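Local atomic coordinates of putative secreted protein (Streptomyces coelicolor A3, PDB entry 2QF9), a protein that is of unknown function but is a helical, probably secreted member of the DUF305 family in the ferritin clan. Residues M16-S27 against L119-M130; D72-M80 against H129-R137. All coordinates share one frame; numbering follows the deposited sequence.

Contact 1 (M16-S27 against L119-M130); sequences MSVHHQQAVEMS and LMTEHHRGGVHM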
loop_
_atom_site.group_PDB
_atom_site.type_symbol
_atom_site.label_atom_id
_atom_site.label_comp_id
_atom_site.label_asym_id
_atom_site.label_seq_id
_atom_site.Cartn_x
_atom_site.Cartn_y
_atom_site.Cartn_z
HETATM N N MSE A 16 -14.946 1.308 -0.552
HETATM C CA MSE A 16 -13.895 1.871 0.278
HETATM C C MSE A 16 -12.520 1.616 -0.355
HETATM O O MSE A 16 -11.605 2.420 -0.171
HETATM C CB MSE A 16 -13.991 1.372 1.732
HETATM C CG MSE A 16 -13.077 2.098 2.671
HETATM SE SE MSE A 16 -13.442 4.045 2.790
HETATM C CE MSE A 16 -14.696 3.916 4.222
ATOM N N SER A 17 -12.359 0.521 -1.115
ATOM C CA SER A 17 -11.080 0.309 -1.814
ATOM C C SER A 17 -10.778 1.429 -2.831
ATOM O O SER A 17 -9.645 1.939 -2.899
ATOM C CB SER A 17 -11.030 -1.069 -2.475
ATOM O OG SER A 17 -10.904 -2.055 -1.466
ATOM N N VAL A 18 -11.791 1.812 -3.609
ATOM C CA VAL A 18 -11.647 2.929 -4.550
ATOM C C VAL A 18 -11.371 4.247 -3.794
ATOM O O VAL A 18 -10.542 5.050 -4.214
ATOM C CB VAL A 18 -12.885 3.048 -5.470
ATOM C CG1 VAL A 18 -12.784 4.289 -6.357
ATOM C CG2 VAL A 18 -13.036 1.792 -6.342
ATOM N N HIS A 19 -12.064 4.452 -2.672
ATOM C CA HIS A 19 -11.888 5.670 -1.869
ATOM C C HIS A 19 -10.442 5.755 -1.343
ATOM O O HIS A 19 -9.759 6.791 -1.493
ATOM C CB HIS A 19 -12.876 5.641 -0.712
ATOM C CG HIS A 19 -13.247 6.996 -0.173
ATOM N ND1 HIS A 19 -12.628 7.550 0.924
ATOM C CD2 HIS A 19 -14.228 7.862 -0.532
ATOM C CE1 HIS A 19 -13.204 8.708 1.214
ATOM N NE2 HIS A 19 -14.168 8.928 0.340
ATOM N N HIS A 20 -9.975 4.643 -0.771
ATOM C CA HIS A 20 -8.608 4.523 -0.251
ATOM C C HIS A 20 -7.571 4.799 -1.352
ATOM O O HIS A 20 -6.587 5.531 -1.135
ATOM C CB HIS A 20 -8.393 3.122 0.332
ATOM C CG HIS A 20 -8.802 2.993 1.769
ATOM N ND1 HIS A 20 -9.790 3.770 2.350
ATOM C CD2 HIS A 20 -8.349 2.169 2.742
ATOM C CE1 HIS A 20 -9.899 3.447 3.627
ATOM N NE2 HIS A 20 -9.050 2.469 3.886
ATOM N N GLN A 21 -7.795 4.218 -2.528
ATOM C CA GLN A 21 -6.904 4.424 -3.667
ATOM C C GLN A 21 -6.638 5.918 -3.926
ATOM O O GLN A 21 -5.492 6.323 -4.184
ATOM C CB GLN A 21 -7.508 3.790 -4.922
ATOM C CG GLN A 21 -6.623 3.899 -6.142
ATOM C CD GLN A 21 -7.230 3.183 -7.336
ATOM O OE1 GLN A 21 -8.314 3.547 -7.821
ATOM N NE2 GLN A 21 -6.531 2.151 -7.821
ATOM N N GLN A 22 -7.697 6.727 -3.881
ATOM C CA GLN A 22 -7.511 8.158 -4.106
ATOM C C GLN A 22 -6.704 8.840 -2.989
ATOM O O GLN A 22 -5.891 9.730 -3.271
ATOM C CB GLN A 22 -8.845 8.856 -4.329
ATOM C CG GLN A 22 -8.621 10.256 -4.928
ATOM C CD GLN A 22 -9.876 11.078 -5.017
ATOM O OE1 GLN A 22 -10.526 11.366 -4.010
ATOM N NE2 GLN A 22 -10.224 11.469 -6.238
ATOM N N ALA A 23 -6.930 8.439 -1.735
ATOM C CA ALA A 23 -6.144 9.001 -0.620
ATOM C C ALA A 23 -4.651 8.707 -0.823
ATOM O O ALA A 23 -3.787 9.582 -0.630
ATOM C CB ALA A 23 -6.589 8.444 0.700
ATOM N N VAL A 24 -4.346 7.461 -1.170
ATOM C CA VAL A 24 -2.971 7.070 -1.462
ATOM C C VAL A 24 -2.370 7.972 -2.566
ATOM O O VAL A 24 -1.271 8.513 -2.405
ATOM C CB VAL A 24 -2.885 5.552 -1.828
ATOM C CG1 VAL A 24 -1.448 5.185 -2.237
ATOM C CG2 VAL A 24 -3.389 4.703 -0.631
ATOM N N GLU A 25 -3.094 8.134 -3.672
ATOM C CA GLU A 25 -2.661 8.985 -4.787
ATOM C C GLU A 25 -2.427 10.437 -4.330
ATOM O O GLU A 25 -1.398 11.040 -4.667
ATOM C CB GLU A 25 -3.687 8.912 -5.934
ATOM C CG GLU A 25 -3.432 9.859 -7.103
ATOM C CD GLU A 25 -2.141 9.572 -7.897
ATOM O OE1 GLU A 25 -1.368 8.653 -7.529
ATOM O OE2 GLU A 25 -1.907 10.295 -8.898
HETATM N N MSE A 26 -3.376 11.000 -3.576
HETATM C CA MSE A 26 -3.192 12.340 -3.027
HETATM C C MSE A 26 -1.912 12.460 -2.205
HETATM O O MSE A 26 -1.208 13.472 -2.272
HETATM C CB MSE A 26 -4.371 12.717 -2.151
HETATM C CG MSE A 26 -5.425 13.463 -2.870
HETATM SE SE MSE A 26 -6.388 14.451 -1.516
HETATM C CE MSE A 26 -7.039 12.967 -0.463
ATOM N N SER A 27 -1.618 11.427 -1.418
ATOM C CA SER A 27 -0.411 11.372 -0.583
ATOM C C SER A 27 0.878 11.347 -1.397
ATOM O O SER A 27 1.842 12.057 -1.061
ATOM C CB SER A 27 -0.497 10.196 0.408
ATOM O OG SER A 27 -1.633 10.410 1.258
ATOM N N LEU A 119 -8.399 18.959 1.104
ATOM C CA LEU A 119 -8.943 17.813 0.369
ATOM C C LEU A 119 -9.043 16.565 1.245
ATOM O O LEU A 119 -10.046 15.851 1.205
ATOM C CB LEU A 119 -8.105 17.486 -0.854
ATOM C CG LEU A 119 -8.108 18.471 -2.024
ATOM C CD1 LEU A 119 -7.121 18.000 -3.095
ATOM C CD2 LEU A 119 -9.526 18.674 -2.624
HETATM N N MSE A 120 -8.019 16.303 2.049
HETATM C CA MSE A 120 -8.005 15.083 2.848
HETATM C C MSE A 120 -9.017 15.187 4.006
HETATM O O MSE A 120 -9.611 14.187 4.410
HETATM C CB MSE A 120 -6.590 14.781 3.348
HETATM C CG MSE A 120 -6.449 13.420 4.000
HETATM SE SE MSE A 120 -6.796 11.902 2.789
HETATM C CE MSE A 120 -5.047 11.832 1.925
ATOM N N THR A 121 -9.218 16.395 4.528
ATOM C CA THR A 121 -10.233 16.585 5.560
ATOM C C THR A 121 -11.616 16.170 5.012
ATOM O O THR A 121 -12.352 15.364 5.631
ATOM C CB THR A 121 -10.222 18.038 6.132
ATOM O OG1 THR A 121 -9.018 18.232 6.885
ATOM C CG2 THR A 121 -11.427 18.288 7.042
ATOM N N GLU A 122 -11.940 16.671 3.825
ATOM C CA GLU A 122 -13.197 16.317 3.179
ATOM C C GLU A 122 -13.260 14.815 2.865
ATOM O O GLU A 122 -14.299 14.164 3.048
ATOM C CB GLU A 122 -13.375 17.155 1.921
ATOM C CG GLU A 122 -14.658 16.897 1.157
ATOM C CD GLU A 122 -15.932 17.177 1.947
ATOM O OE1 GLU A 122 -15.888 17.704 3.091
ATOM O OE2 GLU A 122 -17.000 16.855 1.400
ATOM N N HIS A 123 -12.136 14.288 2.401
ATOM C CA HIS A 123 -12.011 12.879 2.054
ATOM C C HIS A 123 -12.282 11.997 3.282
ATOM O O HIS A 123 -13.068 11.054 3.205
ATOM C CB HIS A 123 -10.624 12.619 1.491
ATOM C CG HIS A 123 -10.550 11.436 0.582
ATOM N ND1 HIS A 123 -10.156 10.187 1.008
ATOM C CD2 HIS A 123 -10.808 11.317 -0.738
ATOM C CE1 HIS A 123 -10.168 9.350 -0.014
ATOM N NE2 HIS A 123 -10.568 10.010 -1.083
ATOM N N HIS A 124 -11.635 12.329 4.400
ATOM C CA HIS A 124 -11.855 11.657 5.685
ATOM C C HIS A 124 -13.312 11.747 6.147
ATOM O O HIS A 124 -13.857 10.750 6.630
ATOM C CB HIS A 124 -10.934 12.237 6.759
ATOM C CG HIS A 124 -9.566 11.626 6.796
ATOM N ND1 HIS A 124 -8.975 11.012 5.706
ATOM C CD2 HIS A 124 -8.670 11.546 7.809
ATOM C CE1 HIS A 124 -7.782 10.562 6.060
ATOM N NE2 HIS A 124 -7.574 10.871 7.331
ATOM N N ARG A 125 -13.931 12.924 5.993
ATOM C CA ARG A 125 -15.338 13.092 6.384
ATOM C C ARG A 125 -16.248 12.111 5.634
ATOM O O ARG A 125 -17.086 11.444 6.257
ATOM C CB ARG A 125 -15.803 14.535 6.243
ATOM C CG ARG A 125 -15.233 15.457 7.311
ATOM C CD ARG A 125 -16.034 16.771 7.403
ATOM N NE ARG A 125 -15.321 17.826 8.136
ATOM C CZ ARG A 125 -15.109 17.839 9.452
ATOM N NH1 ARG A 125 -15.539 16.841 10.231
ATOM N NH2 ARG A 125 -14.459 18.863 9.996
ATOM N N GLY A 126 -16.041 11.998 4.316
ATOM C CA GLY A 126 -16.799 11.066 3.468
ATOM C C GLY A 126 -16.538 9.624 3.899
ATOM O O GLY A 126 -17.459 8.808 3.983
ATOM N N GLY A 127 -15.269 9.329 4.161
ATOM C CA GLY A 127 -14.809 8.008 4.623
ATOM C C GLY A 127 -15.476 7.564 5.914
ATOM O O GLY A 127 -15.906 6.403 6.040
ATOM N N VAL A 128 -15.571 8.486 6.867
ATOM C CA VAL A 128 -16.206 8.215 8.163
ATOM C C VAL A 128 -17.691 7.857 7.947
ATOM O O VAL A 128 -18.191 6.881 8.526
ATOM C CB VAL A 128 -16.044 9.418 9.137
ATOM C CG1 VAL A 128 -17.021 9.330 10.309
ATOM C CG2 VAL A 128 -14.603 9.509 9.650
ATOM N N HIS A 129 -18.366 8.634 7.099
ATOM C CA HIS A 129 -19.750 8.368 6.722
ATOM C C HIS A 129 -19.932 6.939 6.175
ATOM O O HIS A 129 -20.816 6.199 6.608
ATOM C CB HIS A 129 -20.209 9.399 5.702
ATOM C CG HIS A 129 -21.608 9.190 5.229
ATOM N ND1 HIS A 129 -22.705 9.468 6.016
ATOM C CD2 HIS A 129 -22.093 8.718 4.059
ATOM C CE1 HIS A 129 -23.808 9.184 5.343
ATOM N NE2 HIS A 129 -23.463 8.727 4.152
HETATM N N MSE A 130 -19.065 6.558 5.243
HETATM C CA MSE A 130 -19.091 5.224 4.656
HETATM C C MSE A 130 -18.752 4.126 5.667
HETATM O O MSE A 130 -19.416 3.075 5.690
HETATM C CB MSE A 130 -18.124 5.157 3.474
HETATM C CG MSE A 130 -18.463 6.098 2.357
HETATM SE SE MSE A 130 -16.944 6.297 1.124
HETATM C CE MSE A 130 -16.794 4.459 0.457
#
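His19 and His123 meet between two nearly antiparallel helices, whose axes over 16-27 and 119-130 approach to 11.1 Å at an angle of 163°. The two rings come from opposite directions and overlap obliquely, with centroids 3.9 Å apart and planes 32° from each other. In both, chi1 of -155° swings the ring away from the backbone N and across to the other helix, and each is a knob in a hole of that helix. The exchange is reciprocal. His123 CE1 lies 3.0 Å from His19 O, which sits in the plane of the His123 ring. His19 CE1 lies 3.1 Å from His123 O, again at the ring edge and in its plane. The far face of the His19 ring carries the selenium of Met130, with SE 3.9 Å from the ring centroid. The far face of His123 is covered by Met26 CE in one of its two modelled conformers. Gly126 and Gly127 complete the hole for His19, and having no side chains they let its ring lie close to the helix backbone. Beside them Met16 bends its chain so that CE reaches Gly127 O at 3.3 Å and Met130 CB at 3.7 Å. Gln22 OE1 stands near His123 NE2 and accepts a hydrogen bond from Ala96 N. His19 NE2 is hydrogen-bonded to Pro93 O, which fixes the outer end of that ring.

Met16, His19 and His20 correspond to Met120, His123 and His124, consistent with an approximate two-fold relation between the segments. His20 turns away to Gln53 of helix 37-63, and His124 to Glu157 of helix 141-167. The pair is buried in the middle of the bundle, with helix 98-106 over Gln22 and Met26.

Contact 2 (D72-M80 against H129-R137); sequences DPPMTWMGM and HMAKGCVER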
loop_
_atom_site.group_PDB
_atom_site.type_symbol
_atom_site.label_atom_id
_atom_site.label_comp_id
_atom_site.label_asym_id
_atom_site.label_seq_id
_atom_site.Cartn_x
_atom_site.Cartn_y
_atom_site.Cartn_z
ATOM N N ASP A 72 -23.400 -2.072 -10.103
ATOM C CA ASP A 72 -24.129 -1.196 -9.188
ATOM C C ASP A 72 -23.380 0.112 -8.982
ATOM O O ASP A 72 -22.151 0.106 -8.829
ATOM C CB ASP A 72 -24.330 -1.873 -7.825
ATOM C CG ASP A 72 -25.426 -2.927 -7.836
ATOM O OD1 ASP A 72 -26.185 -3.012 -8.826
ATOM O OD2 ASP A 72 -25.530 -3.672 -6.839
ATOM N N PRO A 73 -24.111 1.241 -8.991
ATOM C CA PRO A 73 -23.525 2.503 -8.563
ATOM C C PRO A 73 -22.925 2.380 -7.155
ATOM O O PRO A 73 -23.462 1.644 -6.312
ATOM C CB PRO A 73 -24.725 3.456 -8.542
ATOM C CG PRO A 73 -25.672 2.880 -9.519
ATOM C CD PRO A 73 -25.511 1.399 -9.422
ATOM N N PRO A 74 -21.795 3.071 -6.906
ATOM C CA PRO A 74 -21.256 3.164 -5.555
ATOM C C PRO A 74 -22.338 3.567 -4.560
ATOM O O PRO A 74 -23.231 4.363 -4.893
ATOM C CB PRO A 74 -20.206 4.275 -5.676
ATOM C CG PRO A 74 -19.738 4.177 -7.079
ATOM C CD PRO A 74 -20.959 3.789 -7.888
HETATM N N MSE A 75 -22.258 2.982 -3.365
HETATM C CA MSE A 75 -23.117 3.311 -2.221
HETATM C C MSE A 75 -24.511 2.690 -2.328
HETATM O O MSE A 75 -25.366 2.939 -1.481
HETATM C CB MSE A 75 -23.201 4.834 -2.018
HETATM C CG MSE A 75 -21.819 5.491 -1.937
HETATM SE SE MSE A 75 -20.911 4.845 -0.338
HETATM C CE MSE A 75 -21.801 6.080 0.888
ATOM N N THR A 76 -24.739 1.875 -3.360
ATOM C CA THR A 76 -26.039 1.174 -3.487
ATOM C C THR A 76 -26.317 0.341 -2.229
ATOM O O THR A 76 -27.450 0.295 -1.739
ATOM C CB THR A 76 -26.113 0.317 -4.770
ATOM O OG1 THR A 76 -26.039 1.180 -5.913
ATOM C CG2 THR A 76 -27.433 -0.474 -4.846
ATOM N N TRP A 77 -25.262 -0.274 -1.688
ATOM C CA TRP A 77 -25.336 -1.109 -0.482
ATOM C C TRP A 77 -25.764 -0.321 0.768
ATOM O O TRP A 77 -26.191 -0.910 1.767
ATOM C CB TRP A 77 -23.987 -1.827 -0.253
ATOM C CG TRP A 77 -22.858 -0.857 0.036
ATOM C CD1 TRP A 77 -22.063 -0.224 -0.883
ATOM C CD2 TRP A 77 -22.434 -0.383 1.330
ATOM N NE1 TRP A 77 -21.156 0.600 -0.241
ATOM C CE2 TRP A 77 -21.364 0.525 1.114
ATOM C CE3 TRP A 77 -22.842 -0.649 2.651
ATOM C CZ2 TRP A 77 -20.702 1.178 2.172
ATOM C CZ3 TRP A 77 -22.181 0.003 3.715
ATOM C CH2 TRP A 77 -21.112 0.899 3.459
HETATM N N MSE A 78 -25.626 1.002 0.711
HETATM C CA MSE A 78 -26.139 1.893 1.751
HETATM C C MSE A 78 -27.508 2.505 1.421
HETATM O O MSE A 78 -28.013 3.335 2.178
HETATM C CB MSE A 78 -25.133 3.008 2.039
HETATM C CG MSE A 78 -24.201 2.661 3.159
HETATM SE SE MSE A 78 -22.909 4.086 3.460
HETATM C CE MSE A 78 -23.909 5.178 4.707
ATOM N N GLY A 79 -28.085 2.098 0.291
ATOM C CA GLY A 79 -29.366 2.638 -0.202
ATOM C C GLY A 79 -29.237 4.055 -0.734
ATOM O O GLY A 79 -30.206 4.833 -0.706
HETATM N N MSE A 80 -28.042 4.381 -1.224
HETATM C CA MSE A 80 -27.718 5.732 -1.686
HETATM C C MSE A 80 -27.115 5.770 -3.094
HETATM O O MSE A 80 -26.536 6.782 -3.499
HETATM C CB MSE A 80 -26.789 6.435 -0.683
HETATM C CG MSE A 80 -27.476 6.847 0.608
HETATM SE SE MSE A 80 -28.989 8.077 0.275
HETATM C CE MSE A 80 -28.001 9.757 -0.051
ATOM N N HIS A 129 -18.366 8.634 7.099
ATOM C CA HIS A 129 -19.750 8.368 6.722
ATOM C C HIS A 129 -19.932 6.939 6.175
ATOM O O HIS A 129 -20.816 6.199 6.608
ATOM C CB HIS A 129 -20.209 9.399 5.702
ATOM C CG HIS A 129 -21.608 9.190 5.229
ATOM N ND1 HIS A 129 -22.705 9.468 6.016
ATOM C CD2 HIS A 129 -22.093 8.718 4.059
ATOM C CE1 HIS A 129 -23.808 9.184 5.343
ATOM N NE2 HIS A 129 -23.463 8.727 4.152
HETATM N N MSE A 130 -19.065 6.558 5.243
HETATM C CA MSE A 130 -19.091 5.224 4.656
HETATM C C MSE A 130 -18.752 4.126 5.667
HETATM O O MSE A 130 -19.416 3.075 5.690
HETATM C CB MSE A 130 -18.124 5.157 3.474
HETATM C CG MSE A 130 -18.463 6.098 2.357
HETATM SE SE MSE A 130 -16.944 6.297 1.124
HETATM C CE MSE A 130 -16.794 4.459 0.457
ATOM N N ALA A 131 -17.732 4.359 6.493
ATOM C CA ALA A 131 -17.322 3.373 7.504
ATOM C C ALA A 131 -18.455 3.138 8.521
ATOM O O ALA A 131 -18.739 1.989 8.919
ATOM C CB ALA A 131 -16.082 3.829 8.209
ATOM N N LYS A 132 -19.103 4.232 8.920
ATOM C CA LYS A 132 -20.277 4.162 9.790
ATOM C C LYS A 132 -21.357 3.290 9.169
ATOM O O LYS A 132 -22.023 2.522 9.891
ATOM C CB LYS A 132 -20.810 5.565 10.112
ATOM C CG LYS A 132 -20.020 6.292 11.173
ATOM C CD LYS A 132 -20.611 7.684 11.415
ATOM C CE LYS A 132 -19.886 8.433 12.522
ATOM N NZ LYS A 132 -20.411 9.853 12.611
ATOM N N GLY A 133 -21.520 3.389 7.845
ATOM C CA GLY A 133 -22.483 2.569 7.109
ATOM C C GLY A 133 -22.166 1.083 7.246
ATOM O O GLY A 133 -23.066 0.257 7.426
ATOM N N CYS A 134 -20.885 0.736 7.145
ATOM C CA CYS A 134 -20.454 -0.650 7.339
ATOM C C CYS A 134 -20.605 -1.096 8.808
ATOM O O CYS A 134 -21.011 -2.225 9.069
ATOM C CB CYS A 134 -19.023 -0.851 6.825
ATOM S SG CYS A 134 -18.323 -2.529 7.025
ATOM N N VAL A 135 -20.309 -0.215 9.769
ATOM C CA VAL A 135 -20.501 -0.571 11.182
ATOM C C VAL A 135 -21.984 -0.982 11.397
ATOM O O VAL A 135 -22.278 -1.958 12.103
ATOM C CB VAL A 135 -20.017 0.550 12.172
ATOM C CG1 VAL A 135 -20.367 0.199 13.627
ATOM C CG2 VAL A 135 -18.516 0.748 12.063
ATOM N N GLU A 136 -22.894 -0.263 10.752
ATOM C CA GLU A 136 -24.326 -0.584 10.806
ATOM C C GLU A 136 -24.728 -1.841 10.026
ATOM O O GLU A 136 -25.524 -2.643 10.525
ATOM C CB GLU A 136 -25.145 0.607 10.312
ATOM C CG GLU A 136 -26.661 0.385 10.287
ATOM C CD GLU A 136 -27.393 1.566 9.689
ATOM O OE1 GLU A 136 -26.968 2.717 9.946
ATOM O OE2 GLU A 136 -28.392 1.346 8.962
ATOM N N ARG A 137 -24.186 -2.019 8.814
ATOM C CA ARG A 137 -24.756 -2.965 7.848
ATOM C C ARG A 137 -23.909 -4.222 7.569
ATOM O O ARG A 137 -24.453 -5.272 7.201
ATOM C CB ARG A 137 -25.042 -2.265 6.517
ATOM C CG ARG A 137 -26.093 -1.155 6.561
ATOM C CD ARG A 137 -26.208 -0.498 5.202
ATOM N NE ARG A 137 -27.259 0.520 5.161
ATOM C CZ ARG A 137 -28.503 0.297 4.738
ATOM N NH1 ARG A 137 -28.865 -0.909 4.321
ATOM N NH2 ARG A 137 -29.398 1.284 4.737
#
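Trp77 meets the helix 129-137 with the edge of its indole. Its CH2 is 3.5 Å from Met130 O, and its CZ3 is 3.7 Å from Gly133 C, both near the ring plane. Met78 lies next to it, with its CG over one indole face. The chain of Met78 is straight at chi2 and turns at chi3, which brings CE to 3.8 Å from Gly133 CA and 3.6 Å from His129 NE2. The bare backbone of Gly133 thus receives both residues closely. Met75 runs at about a right angle to Met130 and sets its CE 3.6 Å from Met130 CG. At the other end Arg137 extends its chain along the loop. Its CD is 3.5 Å from Trp77 O, and one face of its guanidinium lies over the backbone of Met78.

The loop is shaped by its own bonds. Pro73 to Thr76 form a type II beta turn, and Thr76 OG1 also binds Pro73 O at 2.6 Å. Met75 O accepts from Met78 N and Met80 N. Asp15 of helix 8-31 takes both Trp77 NE1 and Met75 N, fixing the indole and the turn together.

Cys134, whose N lies at the indole edge, forms a disulfide with Cys138. The loop between helices 37-63 and 98-106 packs on the last turns of helix 109-137, which helices 8-31 and 141-167 also flank.

Overall arrangement
Both contacts use helix 109-137. Their segments overlap at His129 and Met130, but Met130 alone touches across both. Contact 1 is buried core; contact 2 lies about 14 Å away between centres, near the end of that helix and partly open to solvent. Contact 1 joins two bundle helices through paired histidines and selenomethionines. Contact 2 lays a loop against a helix, with a tryptophan edge, selenomethionines and an arginine chain. Met130 links them, turning its selenium to contact 1 and its CG to contact 2. Helix 8-31 serves both, through its own segment in contact 1 and through Asp15 beside contact 2.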